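Local coordinates for inactive Zymogen C11 Protease (Parabacteroides distasonis, PDB 6MZO), which is a clostripain-like C11 protease of peptidase clan CD, caught as an inactive zymogen and probably cleaving peptide bonds once activated, at residues G110-T118 / I188-Q196; Y217-T226 / Y304-V312. All blocks are in the same frame, centred on the assembly; numbering follows the deposited sequence.

Contact 1: residues G110-T118 / I188-Q196; sequences GLVLWSHGT and ILANGFPYQ
Trp-114 and Asn-191 form the one direct hydrogen bond of this contact: indole NE1 gives its N-H to the backbone O of Asn-191 (3.1 Å). The bond is nearly straight at 169°, and the acceptor lies in the ring plane. Asn-32 ND2 also donates to this buried carbonyl, which is thus gripped twice. A phenylalanine in place of Trp-114 has no N-H to offer and would probably cost Asn-191 O one of its donors, leaving it to Asn-32.

The imidazole of His-116 is met mainly by backbone. Ile-188 O sits over one face, 3.4 Å from ND1 but at a poor angle for hydrogen bonding, while Gly-192 CA approaches the edge, 3.8 Å from CE1. The backbone of Gly-192 takes angles that suit glycine, an example of how such a residue lets a loop close against rings. CG of His-116 stands beside its own backbone N (chi1 -64°), which brings CD2 over the rim of the indole.

Apolar packing is slighter. Val-112 CG1 touches the edge of the Tyr-195 ring, 4.1 Å from CE1 and 3.4 Å from OH.

Asp-161, from strand 155-162, ties the pieces together: OD1 bonds His-116 NE2, and OD2 takes Tyr-195 OH and Phe-193 N. The His-Gly pair just after strand 109-115 is consistent with the clan CD signature. Helix 26-43 packs on Trp-114 and Tyr-195, helix 209-220 lies against Asn-191, and strand 109-115 runs parallel between strands 14-19 and 155-162.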
ATOM      1  N   GLY A 110      -6.778  -1.734 -12.826  1.00 21.11           N
ATOM      2  CA  GLY A 110      -6.373  -1.718 -11.407  1.00 19.98           C
ATOM      3  C   GLY A 110      -4.983  -2.298 -11.267  1.00 20.12           C
ATOM      4  O   GLY A 110      -4.521  -3.086 -12.114  1.00 20.08           O
ATOM      5  N   LEU A 111      -4.307  -1.947 -10.140  1.00 17.62           N
ATOM      6  CA  LEU A 111      -2.936  -2.349  -9.957  1.00 18.88           C
ATOM      7  C   LEU A 111      -2.793  -2.929  -8.529  1.00 18.80           C
ATOM      8  O   LEU A 111      -3.259  -2.248  -7.618  1.00 20.03           O
ATOM      9  CB  LEU A 111      -1.986  -1.124 -10.165  1.00 21.99           C
ATOM     10  CG  LEU A 111      -0.518  -1.535 -10.007  1.00 22.45           C
ATOM     11  CD1 LEU A 111       0.056  -2.513 -11.058  1.00 26.23           C
ATOM     12  CD2 LEU A 111       0.262  -0.159 -10.067  1.00 25.16           C
ATOM     13  N   VAL A 112      -2.226  -4.134  -8.434  1.00 17.29           N
ATOM     14  CA  VAL A 112      -1.852  -4.745  -7.110  1.00 16.61           C
ATOM     15  C   VAL A 112      -0.334  -4.819  -7.135  1.00 18.92           C
ATOM     16  O   VAL A 112       0.249  -5.381  -8.079  1.00 21.39           O
ATOM     17  CB  VAL A 112      -2.386  -6.115  -6.954  1.00 20.74           C
ATOM     18  CG1 VAL A 112      -1.931  -6.715  -5.625  1.00 19.49           C
ATOM     19  CG2 VAL A 112      -3.944  -6.083  -7.068  1.00 18.63           C
ATOM     20  N   LEU A 113       0.310  -4.202  -6.139  1.00 18.48           N
ATOM     21  CA  LEU A 113       1.806  -4.214  -6.084  1.00 20.53           C
ATOM     22  C   LEU A 113       2.153  -4.961  -4.854  1.00 20.07           C
ATOM     23  O   LEU A 113       1.704  -4.585  -3.740  1.00 21.76           O
ATOM     24  CB  LEU A 113       2.364  -2.817  -5.994  1.00 20.87           C
ATOM     25  CG  LEU A 113       2.112  -1.916  -7.165  1.00 23.90           C
ATOM     26  CD1 LEU A 113       2.804  -0.520  -6.875  1.00 28.11           C
ATOM     27  CD2 LEU A 113       2.647  -2.600  -8.380  1.00 30.02           C
ATOM     28  N   TRP A 114       2.821  -6.070  -5.011  1.00 19.17           N
ATOM     29  CA  TRP A 114       3.166  -6.903  -3.892  1.00 21.58           C
ATOM     30  C   TRP A 114       4.652  -6.750  -3.621  1.00 27.18           C
ATOM     31  O   TRP A 114       5.481  -6.979  -4.541  1.00 25.84           O
ATOM     32  CB  TRP A 114       2.874  -8.380  -4.222  1.00 22.62           C
ATOM     33  CG  TRP A 114       3.028  -9.354  -3.083  1.00 25.88           C
ATOM     34  CD1 TRP A 114       2.032  -9.839  -2.268  1.00 27.98           C
ATOM     35  CD2 TRP A 114       4.233  -9.994  -2.654  1.00 29.48           C
ATOM     36  NE1 TRP A 114       2.557 -10.712  -1.364  1.00 32.05           N
ATOM     37  CE2 TRP A 114       3.899 -10.821  -1.574  1.00 29.72           C
ATOM     38  CE3 TRP A 114       5.547  -9.915  -3.064  1.00 31.74           C
ATOM     39  CZ2 TRP A 114       4.846 -11.575  -0.907  1.00 38.31           C
ATOM     40  CZ3 TRP A 114       6.501 -10.683  -2.402  1.00 37.25           C
ATOM     41  CH2 TRP A 114       6.133 -11.490  -1.342  1.00 36.56           C
ATOM     42  N   SER A 115       4.964  -6.403  -2.384  1.00 23.41           N
ATOM     43  CA  SER A 115       6.386  -6.161  -2.054  1.00 30.43           C
ATOM     44  C   SER A 115       6.443  -6.169  -0.550  1.00 36.15           C
ATOM     45  O   SER A 115       6.039  -5.195   0.058  1.00 33.05           O
ATOM     46  CB  SER A 115       6.830  -4.804  -2.602  1.00 36.29           C
ATOM     47  OG  SER A 115       8.234  -4.568  -2.389  1.00 43.48           O
ATOM     48  N   HIS A 116       6.881  -7.248   0.063  1.00 44.16           N
ATOM     49  CA  HIS A 116       7.076  -7.225   1.507  1.00 51.60           C
ATOM     50  C   HIS A 116       8.537  -6.939   1.914  1.00 58.55           C
ATOM     51  O   HIS A 116       9.452  -7.654   1.534  1.00 59.31           O
ATOM     52  CB  HIS A 116       6.571  -8.528   2.098  1.00 54.20           C
ATOM     53  CG  HIS A 116       5.096  -8.716   1.925  1.00 56.67           C
ATOM     54  ND1 HIS A 116       4.375  -9.658   2.623  1.00 57.81           N
ATOM     55  CD2 HIS A 116       4.211  -8.085   1.114  1.00 55.40           C
ATOM     56  CE1 HIS A 116       3.103  -9.594   2.257  1.00 59.45           C
ATOM     57  NE2 HIS A 116       2.977  -8.635   1.357  1.00 53.52           N
ATOM     58  N   GLY A 117       8.705  -5.868   2.689  1.00 64.14           N
ATOM     59  CA  GLY A 117       9.986  -5.255   3.006  1.00 66.79           C
ATOM     60  C   GLY A 117       9.722  -4.036   3.874  1.00 68.51           C
ATOM     61  O   GLY A 117       8.918  -4.106   4.805  1.00 71.89           O
ATOM     62  N   THR A 118      10.368  -2.913   3.566  1.00 65.07           N
ATOM     63  CA  THR A 118      10.227  -1.699   4.386  1.00 62.30           C
ATOM     64  C   THR A 118       9.227  -0.696   3.810  1.00 59.66           C
ATOM     65  O   THR A 118       9.163   0.453   4.245  1.00 58.81           O
ATOM     66  CB  THR A 118      11.579  -0.968   4.561  1.00 60.03           C
ATOM     67  OG1 THR A 118      12.036  -0.485   3.285  1.00 58.49           O
ATOM     68  CG2 THR A 118      12.613  -1.914   5.180  1.00 55.74           C
ATOM     69  N   ILE A 188       2.050  -6.211   6.908  1.00 30.70           N
ATOM     70  CA  ILE A 188       1.312  -7.331   6.427  1.00 36.76           C
ATOM     71  C   ILE A 188       2.361  -8.372   6.240  1.00 42.67           C
ATOM     72  O   ILE A 188       3.351  -8.150   5.523  1.00 45.62           O
ATOM     73  CB  ILE A 188       0.686  -7.098   5.103  1.00 31.57           C
ATOM     74  CG1 ILE A 188      -0.208  -5.880   5.165  1.00 26.46           C
ATOM     75  CG2 ILE A 188      -0.073  -8.337   4.686  1.00 36.61           C
ATOM     76  CD1 ILE A 188      -0.848  -5.503   3.779  1.00 28.02           C
ATOM     77  N   LEU A 189       2.183  -9.481   6.903  1.00 38.92           N
ATOM     78  CA  LEU A 189       3.243 -10.458   6.784  1.00 49.39           C
ATOM     79  C   LEU A 189       2.716 -11.645   5.979  1.00 54.95           C
ATOM     80  O   LEU A 189       1.749 -11.520   5.179  1.00 48.60           O
ATOM     81  CB  LEU A 189       3.787 -10.857   8.177  1.00 50.15           C
ATOM     82  CG  LEU A 189       4.414  -9.734   9.042  1.00 54.50           C
ATOM     83  CD1 LEU A 189       4.930 -10.273  10.378  1.00 56.88           C
ATOM     84  CD2 LEU A 189       5.519  -8.948   8.323  1.00 53.75           C
ATOM     85  N   ALA A 190       3.386 -12.774   6.160  1.00 67.17           N
ATOM     86  CA  ALA A 190       3.040 -14.016   5.490  1.00 65.21           C
ATOM     87  C   ALA A 190       2.647 -13.785   4.035  1.00 58.34           C
ATOM     88  O   ALA A 190       3.288 -13.030   3.300  1.00 56.55           O
ATOM     89  CB  ALA A 190       1.914 -14.710   6.235  1.00 67.06           C
ATOM     90  N   ASN A 191       1.570 -14.421   3.639  1.00 55.85           N
ATOM     91  CA  ASN A 191       1.170 -14.338   2.261  1.00 63.39           C
ATOM     92  C   ASN A 191       0.845 -12.894   1.900  1.00 57.96           C
ATOM     93  O   ASN A 191       1.306 -12.391   0.867  1.00 65.83           O
ATOM     94  CB  ASN A 191      -0.025 -15.248   1.997  1.00 73.25           C
ATOM     95  CG  ASN A 191      -0.925 -15.369   3.202  1.00 81.60           C
ATOM     96  OD1 ASN A 191      -0.538 -15.001   4.314  1.00 86.02           O
ATOM     97  ND2 ASN A 191      -2.124 -15.899   2.996  1.00 83.85           N
ATOM     98  N   GLY A 192       0.119 -12.197   2.767  1.00 39.69           N
ATOM     99  CA  GLY A 192      -0.417 -10.933   2.306  1.00 33.85           C
ATOM    100  C   GLY A 192      -1.962 -10.959   2.217  1.00 28.48           C
ATOM    101  O   GLY A 192      -2.604 -11.524   3.128  1.00 28.26           O
ATOM    102  N   PHE A 193      -2.531 -10.309   1.189  1.00 24.07           N
ATOM    103  CA  PHE A 193      -3.984 -10.214   1.078  1.00 20.18           C
ATOM    104  C   PHE A 193      -4.638 -11.579   0.805  1.00 25.22           C
ATOM    105  O   PHE A 193      -4.002 -12.523   0.290  1.00 25.78           O
ATOM    106  CB  PHE A 193      -4.411  -9.223  -0.023  1.00 19.99           C
ATOM    107  CG  PHE A 193      -4.478  -7.817   0.424  1.00 20.25           C
ATOM    108  CD1 PHE A 193      -3.353  -7.178   0.876  1.00 21.10           C
ATOM    109  CD2 PHE A 193      -5.721  -7.141   0.395  1.00 23.32           C
ATOM    110  CE1 PHE A 193      -3.439  -5.790   1.283  1.00 22.66           C
ATOM    111  CE2 PHE A 193      -5.818  -5.814   0.813  1.00 22.51           C
ATOM    112  CZ  PHE A 193      -4.671  -5.132   1.223  1.00 23.77           C
ATOM    113  N   PRO A 194      -5.930 -11.706   1.151  1.00 23.02           N
ATOM    114  CA  PRO A 194      -6.632 -12.990   0.946  1.00 22.48           C
ATOM    115  C   PRO A 194      -7.160 -13.046  -0.478  1.00 21.32           C
ATOM    116  O   PRO A 194      -8.355 -12.822  -0.752  1.00 22.43           O
ATOM    117  CB  PRO A 194      -7.759 -12.924   1.987  1.00 24.67           C
ATOM    118  CG  PRO A 194      -8.109 -11.421   2.058  1.00 22.47           C
ATOM    119  CD  PRO A 194      -6.679 -10.774   2.032  1.00 22.41           C
ATOM    120  N   TYR A 195      -6.230 -13.268  -1.405  1.00 21.69           N
ATOM    121  CA  TYR A 195      -6.632 -13.200  -2.811  1.00 22.31           C
ATOM    122  C   TYR A 195      -7.737 -14.174  -3.049  1.00 22.79           C
ATOM    123  O   TYR A 195      -8.580 -13.969  -3.954  1.00 24.94           O
ATOM    124  CB  TYR A 195      -5.425 -13.482  -3.776  1.00 20.83           C
ATOM    125  CG  TYR A 195      -4.435 -12.334  -3.670  1.00 20.10           C
ATOM    126  CD1 TYR A 195      -4.740 -11.115  -4.271  1.00 20.23           C
ATOM    127  CD2 TYR A 195      -3.321 -12.417  -2.862  1.00 22.91           C
ATOM    128  CE1 TYR A 195      -3.882 -10.002  -4.140  1.00 20.86           C
ATOM    129  CE2 TYR A 195      -2.442 -11.306  -2.706  1.00 25.14           C
ATOM    130  CZ  TYR A 195      -2.766 -10.096  -3.344  1.00 22.40           C
ATOM    131  OH  TYR A 195      -1.968  -9.021  -3.166  1.00 23.57           O
ATOM    132  N   GLN A 196      -7.796 -15.272  -2.271  1.00 21.64           N
ATOM    133  CA  GLN A 196      -8.825 -16.271  -2.607  1.00 20.69           C
ATOM    134  C   GLN A 196     -10.261 -15.793  -2.343  1.00 22.42           C
ATOM    135  O   GLN A 196     -11.216 -16.483  -2.796  1.00 21.34           O
ATOM    136  CB  GLN A 196      -8.537 -17.554  -1.803  1.00 23.72           C
ATOM    137  CG  GLN A 196      -8.825 -17.427  -0.281  1.00 26.41           C
ATOM    138  CD  GLN A 196      -7.778 -16.681   0.536  1.00 31.87           C
ATOM    139  OE1 GLN A 196      -6.720 -16.232   0.070  1.00 27.30           O
ATOM    140  NE2 GLN A 196      -8.081 -16.561   1.847  1.00 35.18           N
TER

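Contact 2: residues Y217-T226 / Y304-V312; sequences YTYYQSEAGT and YKATTPKAV
With chi1 at 50°, Thr-308 sets OG1 between its own backbone N and carbonyl carbon, facing Gly-225, and turns CG2 toward the turn at Tyr-220, whose O lies 3.3 Å from CG2. The hydroxyl works both ways: OG1 accepts from Gly-225 N (2.9 Å, 161°) and donates to Lys-310 O at 2.6 Å. Thr-308 N in turn bonds Gly-225 O at 3.2 Å, so the two residues clasp each other in a pair of bonds.

Tyr-217 extends from the helix with CG anti to its backbone N (chi1 176°), which carries the ring across Ala-306, CG to CB 3.8 Å. Thr-226 and Thr-307 form an antiparallel non-hydrogen-bonded pair whose side chains lie side by side, CG2 of Thr-226 3.3 Å from OG1 of Thr-307; that hydroxyl donates to a lone pair of Thr-308 O. Ala-224 CB meets Val-312 CB, and a water joins Glu-223 O to Lys-310 N.

The whole illustrates how a helix-to-strand loop can be pinned against the end of an edge strand: helix 209-220 covers Ala-306, strand 226-231 pairs antiparallel with the outermost strand 302-307, and strand 310-313 leaves to pair with strand 321-324.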
ATOM      1  N   TYR A 217      -9.998  -7.747   6.488  1.00 23.43           N
ATOM      2  CA  TYR A 217     -10.368  -7.801   7.930  1.00 23.98           C
ATOM      3  C   TYR A 217     -11.012  -9.117   8.318  1.00 26.20           C
ATOM      4  O   TYR A 217     -10.570  -9.750   9.303  1.00 29.09           O
ATOM      5  CB  TYR A 217     -11.280  -6.617   8.306  1.00 24.28           C
ATOM      6  CG  TYR A 217     -11.708  -6.765   9.775  1.00 27.11           C
ATOM      7  CD1 TYR A 217     -10.743  -6.639  10.759  1.00 28.72           C
ATOM      8  CD2 TYR A 217     -12.997  -7.156  10.130  1.00 34.20           C
ATOM      9  CE1 TYR A 217     -11.074  -6.810  12.133  1.00 32.91           C
ATOM     10  CE2 TYR A 217     -13.335  -7.347  11.493  1.00 38.35           C
ATOM     11  CZ  TYR A 217     -12.362  -7.187  12.463  1.00 38.54           C
ATOM     12  OH  TYR A 217     -12.725  -7.362  13.777  1.00 40.60           O
ATOM     13  N   THR A 218     -12.004  -9.589   7.524  1.00 26.73           N
ATOM     14  CA  THR A 218     -12.637 -10.871   7.856  1.00 27.36           C
ATOM     15  C   THR A 218     -11.579 -11.997   7.904  1.00 28.86           C
ATOM     16  O   THR A 218     -11.593 -12.843   8.817  1.00 36.81           O
ATOM     17  CB  THR A 218     -13.723 -11.171   6.820  1.00 31.47           C
ATOM     18  OG1 THR A 218     -14.729 -10.155   6.987  1.00 32.85           O
ATOM     19  CG2 THR A 218     -14.336 -12.542   7.062  1.00 35.17           C
ATOM     20  N   TYR A 219     -10.676 -12.023   6.933  1.00 25.37           N
ATOM     21  CA  TYR A 219      -9.670 -13.061   6.925  1.00 28.28           C
ATOM     22  C   TYR A 219      -8.783 -13.036   8.173  1.00 31.86           C
ATOM     23  O   TYR A 219      -8.505 -14.105   8.748  1.00 35.75           O
ATOM     24  CB  TYR A 219      -8.791 -12.956   5.692  1.00 30.64           C
ATOM     25  CG  TYR A 219      -7.790 -14.064   5.553  1.00 31.84           C
ATOM     26  CD1 TYR A 219      -8.200 -15.346   5.168  1.00 34.42           C
ATOM     27  CD2 TYR A 219      -6.433 -13.832   5.755  1.00 37.68           C
ATOM     28  CE1 TYR A 219      -7.263 -16.368   4.989  1.00 42.43           C
ATOM     29  CE2 TYR A 219      -5.507 -14.836   5.589  1.00 45.80           C
ATOM     30  CZ  TYR A 219      -5.924 -16.101   5.196  1.00 48.92           C
ATOM     31  OH  TYR A 219      -4.974 -17.091   5.063  1.00 55.73           O
ATOM     32  N   TYR A 220      -8.385 -11.832   8.601  1.00 27.26           N
ATOM     33  CA  TYR A 220      -7.399 -11.714   9.676  1.00 32.96           C
ATOM     34  C   TYR A 220      -8.046 -11.500  11.048  1.00 32.27           C
ATOM     35  O   TYR A 220      -7.348 -11.274  12.067  1.00 35.13           O
ATOM     36  CB  TYR A 220      -6.430 -10.563   9.327  1.00 31.05           C
ATOM     37  CG  TYR A 220      -5.359 -11.001   8.355  1.00 31.33           C
ATOM     38  CD1 TYR A 220      -4.424 -11.954   8.715  1.00 37.01           C
ATOM     39  CD2 TYR A 220      -5.259 -10.445   7.098  1.00 28.54           C
ATOM     40  CE1 TYR A 220      -3.463 -12.390   7.850  1.00 38.30           C
ATOM     41  CE2 TYR A 220      -4.274 -10.867   6.206  1.00 34.77           C
ATOM     42  CZ  TYR A 220      -3.373 -11.842   6.587  1.00 39.97           C
ATOM     43  OH  TYR A 220      -2.380 -12.251   5.712  1.00 38.92           O
ATOM     44  N   GLN A 221      -9.382 -11.527  11.105  1.00 34.23           N
ATOM     45  CA  GLN A 221     -10.136 -11.076  12.303  1.00 35.37           C
ATOM     46  C   GLN A 221      -9.718 -11.812  13.574  1.00 36.89           C
ATOM     47  O   GLN A 221      -9.743 -11.247  14.679  1.00 40.35           O
ATOM     48  CB  GLN A 221     -11.653 -11.232  12.116  1.00 44.85           C
ATOM     49  CG  GLN A 221     -12.478 -10.719  13.305  1.00 61.82           C
ATOM     50  CD  GLN A 221     -13.966 -10.609  13.015  1.00 72.61           C
ATOM     51  OE1 GLN A 221     -14.454 -11.139  12.008  1.00 75.66           O
ATOM     52  NE2 GLN A 221     -14.699  -9.919  13.901  1.00 74.55           N
ATOM     53  N   SER A 222      -9.354 -13.080  13.459  1.00 38.57           N
ATOM     54  CA  SER A 222      -8.995 -13.807  14.684  1.00 46.36           C
ATOM     55  C   SER A 222      -7.510 -13.824  14.949  1.00 46.80           C
ATOM     56  O   SER A 222      -7.060 -14.416  15.922  1.00 47.14           O
ATOM     57  CB  SER A 222      -9.522 -15.234  14.604  1.00 52.37           C
ATOM     58  OG  SER A 222     -10.921 -15.171  14.728  1.00 55.27           O
ATOM     59  N   GLU A 223      -6.759 -13.111  14.116  1.00 42.28           N
ATOM     60  CA  GLU A 223      -5.322 -13.058  14.215  1.00 40.15           C
ATOM     61  C   GLU A 223      -4.959 -11.588  14.413  1.00 35.89           C
ATOM     62  O   GLU A 223      -5.404 -10.950  15.391  1.00 37.26           O
ATOM     63  CB  GLU A 223      -4.657 -13.625  12.977  1.00 47.39           C
ATOM     64  CG  GLU A 223      -4.698 -15.097  12.924  1.00 64.14           C
ATOM     65  CD  GLU A 223      -4.031 -15.671  14.131  1.00 79.95           C
ATOM     66  OE1 GLU A 223      -2.782 -15.637  14.175  1.00 84.69           O
ATOM     67  OE2 GLU A 223      -4.749 -16.144  15.037  1.00 86.17           O
ATOM     68  N   ALA A 224      -4.172 -11.036  13.494  1.00 33.44           N
ATOM     69  CA  ALA A 224      -3.828  -9.643  13.593  1.00 29.60           C
ATOM     70  C   ALA A 224      -3.681  -9.031  12.204  1.00 30.77           C
ATOM     71  O   ALA A 224      -3.177  -9.683  11.285  1.00 34.86           O
ATOM     72  CB  ALA A 224      -2.548  -9.451  14.343  1.00 31.39           C
ATOM     73  N   GLY A 225      -4.194  -7.828  12.048  1.00 28.84           N
ATOM     74  CA  GLY A 225      -4.068  -7.129  10.779  1.00 28.86           C
ATOM     75  C   GLY A 225      -4.783  -5.790  10.856  1.00 28.39           C
ATOM     76  O   GLY A 225      -5.732  -5.644  11.630  1.00 28.71           O
ATOM     77  N   THR A 226      -4.315  -4.829  10.064  1.00 22.49           N
ATOM     78  CA  THR A 226      -4.913  -3.505   9.983  1.00 22.50           C
ATOM     79  C   THR A 226      -5.096  -3.186   8.532  1.00 24.01           C
ATOM     80  O   THR A 226      -4.177  -3.521   7.729  1.00 24.17           O
ATOM     81  CB  THR A 226      -4.045  -2.398  10.640  1.00 24.43           C
ATOM     82  OG1 THR A 226      -2.805  -2.252   9.902  1.00 24.84           O
ATOM     83  CG2 THR A 226      -3.767  -2.706  12.144  1.00 23.91           C
ATOM     84  N   TYR A 304     -12.884   3.601   4.663  1.00 23.19           N
ATOM     85  CA  TYR A 304     -13.057   2.354   5.395  1.00 23.77           C
ATOM     86  C   TYR A 304     -11.790   2.111   6.148  1.00 23.27           C
ATOM     87  O   TYR A 304     -10.696   2.335   5.596  1.00 25.42           O
ATOM     88  CB  TYR A 304     -13.357   1.194   4.434  1.00 24.46           C
ATOM     89  CG  TYR A 304     -13.476  -0.126   5.189  1.00 25.04           C
ATOM     90  CD1 TYR A 304     -14.677  -0.533   5.754  1.00 30.44           C
ATOM     91  CD2 TYR A 304     -12.329  -0.898   5.413  1.00 25.37           C
ATOM     92  CE1 TYR A 304     -14.751  -1.715   6.446  1.00 31.52           C
ATOM     93  CE2 TYR A 304     -12.367  -2.117   6.122  1.00 28.53           C
ATOM     94  CZ  TYR A 304     -13.577  -2.482   6.666  1.00 29.52           C
ATOM     95  OH  TYR A 304     -13.742  -3.681   7.351  1.00 30.98           O
ATOM     96  N   LYS A 305     -11.902   1.657   7.406  1.00 23.59           N
ATOM     97  CA  LYS A 305     -10.731   1.208   8.160  1.00 22.36           C
ATOM     98  C   LYS A 305     -11.145   0.109   9.119  1.00 25.94           C
ATOM     99  O   LYS A 305     -12.306   0.040   9.589  1.00 28.40           O
ATOM    100  CB  LYS A 305     -10.072   2.337   8.899  1.00 24.08           C
ATOM    101  CG  LYS A 305     -10.936   2.860  10.094  1.00 26.57           C
ATOM    102  CD  LYS A 305     -10.123   3.883  10.920  1.00 29.54           C
ATOM    103  CE  LYS A 305     -10.964   4.302  12.133  1.00 38.49           C
ATOM    104  NZ  LYS A 305     -12.113   5.033  11.635  1.00 44.76           N
ATOM    105  N   ALA A 306     -10.236  -0.806   9.385  1.00 23.41           N
ATOM    106  CA  ALA A 306     -10.522  -1.836  10.352  1.00 26.46           C
ATOM    107  C   ALA A 306      -9.235  -2.310  10.974  1.00 26.31           C
ATOM    108  O   ALA A 306      -8.182  -2.349  10.338  1.00 24.24           O
ATOM    109  CB  ALA A 306     -11.277  -3.004   9.723  1.00 25.91           C
ATOM    110  N   THR A 307      -9.333  -2.703  12.256  1.00 26.41           N
ATOM    111  CA  THR A 307      -8.189  -3.284  12.919  1.00 28.71           C
ATOM    112  C   THR A 307      -8.597  -4.368  13.935  1.00 30.75           C
ATOM    113  O   THR A 307      -9.678  -4.303  14.574  1.00 31.44           O
ATOM    114  CB  THR A 307      -7.371  -2.206  13.685  1.00 30.65           C
ATOM    115  OG1 THR A 307      -6.237  -2.815  14.295  1.00 27.01           O
ATOM    116  CG2 THR A 307      -8.265  -1.527  14.815  1.00 29.74           C
ATOM    117  N   THR A 308      -7.698  -5.325  14.115  1.00 27.11           N
ATOM    118  CA  THR A 308      -7.786  -6.296  15.208  1.00 30.01           C
ATOM    119  C   THR A 308      -7.279  -5.629  16.510  1.00 31.63           C
ATOM    120  O   THR A 308      -6.762  -4.518  16.459  1.00 29.42           O
ATOM    121  CB  THR A 308      -6.931  -7.555  14.866  1.00 31.39           C
ATOM    122  OG1 THR A 308      -5.629  -7.144  14.468  1.00 29.94           O
ATOM    123  CG2 THR A 308      -7.558  -8.355  13.687  1.00 28.92           C
ATOM    124  N   PRO A 309      -7.397  -6.329  17.655  1.00 33.85           N
ATOM    125  CA  PRO A 309      -6.890  -5.748  18.905  1.00 32.99           C
ATOM    126  C   PRO A 309      -5.375  -5.501  18.905  1.00 33.87           C
ATOM    127  O   PRO A 309      -4.943  -4.479  19.450  1.00 34.11           O
ATOM    128  CB  PRO A 309      -7.285  -6.793  19.946  1.00 36.45           C
ATOM    129  CG  PRO A 309      -8.423  -7.487  19.368  1.00 35.93           C
ATOM    130  CD  PRO A 309      -8.077  -7.606  17.907  1.00 32.53           C
ATOM    131  N   LYS A 310      -4.600  -6.337  18.208  1.00 34.24           N
ATOM    132  CA  LYS A 310      -3.160  -6.115  18.069  1.00 33.73           C
ATOM    133  C   LYS A 310      -2.711  -6.081  16.642  1.00 35.33           C
ATOM    134  O   LYS A 310      -3.451  -6.550  15.765  1.00 33.62           O
ATOM    135  CB  LYS A 310      -2.410  -7.227  18.773  1.00 33.41           C
ATOM    136  CG  LYS A 310      -2.768  -7.235  20.316  1.00 48.88           C
ATOM    137  CD  LYS A 310      -1.848  -8.056  21.239  1.00 53.09           C
ATOM    138  CE  LYS A 310      -2.428  -8.149  22.693  1.00 53.30           C
ATOM    139  NZ  LYS A 310      -2.687  -6.779  23.266  1.00 53.54           N
ATOM    140  N   ALA A 311      -1.508  -5.541  16.457  1.00 30.65           N
ATOM    141  CA  ALA A 311      -0.822  -5.509  15.166  1.00 30.56           C
ATOM    142  C   ALA A 311       0.372  -6.439  15.282  1.00 32.16           C
ATOM    143  O   ALA A 311       1.022  -6.527  16.357  1.00 33.64           O
ATOM    144  CB  ALA A 311      -0.378  -4.075  14.797  1.00 28.53           C
ATOM    145  N   VAL A 312       0.682  -7.119  14.175  1.00 36.69           N
ATOM    146  CA  VAL A 312       1.794  -8.050  14.157  1.00 37.93           C
ATOM    147  C   VAL A 312       3.037  -7.492  13.430  1.00 35.91           C
ATOM    148  O   VAL A 312       2.940  -6.752  12.447  1.00 35.58           O
ATOM    149  CB  VAL A 312       1.387  -9.386  13.517  1.00 43.05           C
ATOM    150  CG1 VAL A 312       1.074  -9.211  12.039  1.00 41.72           C
ATOM    151  CG2 VAL A 312       2.466 -10.421  13.821  1.00 42.61           C
TER
HETATM  152  O   HOH W   1      -5.057  -9.000  17.445  1.00 32.64           O

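Along the chain the two contacts come in series, contact 1 closing before contact 2 opens, and their centres lie 15 Å apart. Both reach the same nine-stranded mixed sheet: contact 1 at strand 109-115, near the centre of the chain, contact 2 at the outermost strand 302-307 and its neighbour 226-231, with strands 155-162 and 178-183 lying in between. The consecutive helices 195-203 and 209-220 connect them, and they touch directly where Tyr-220 OH probably hydrogen-bonds Gly-192 O (2.7 Å). The sheet edge is thus joined through Tyr-220 to the loop that packs against the histidine of the presumed His-Gly motif of this clan CD fold.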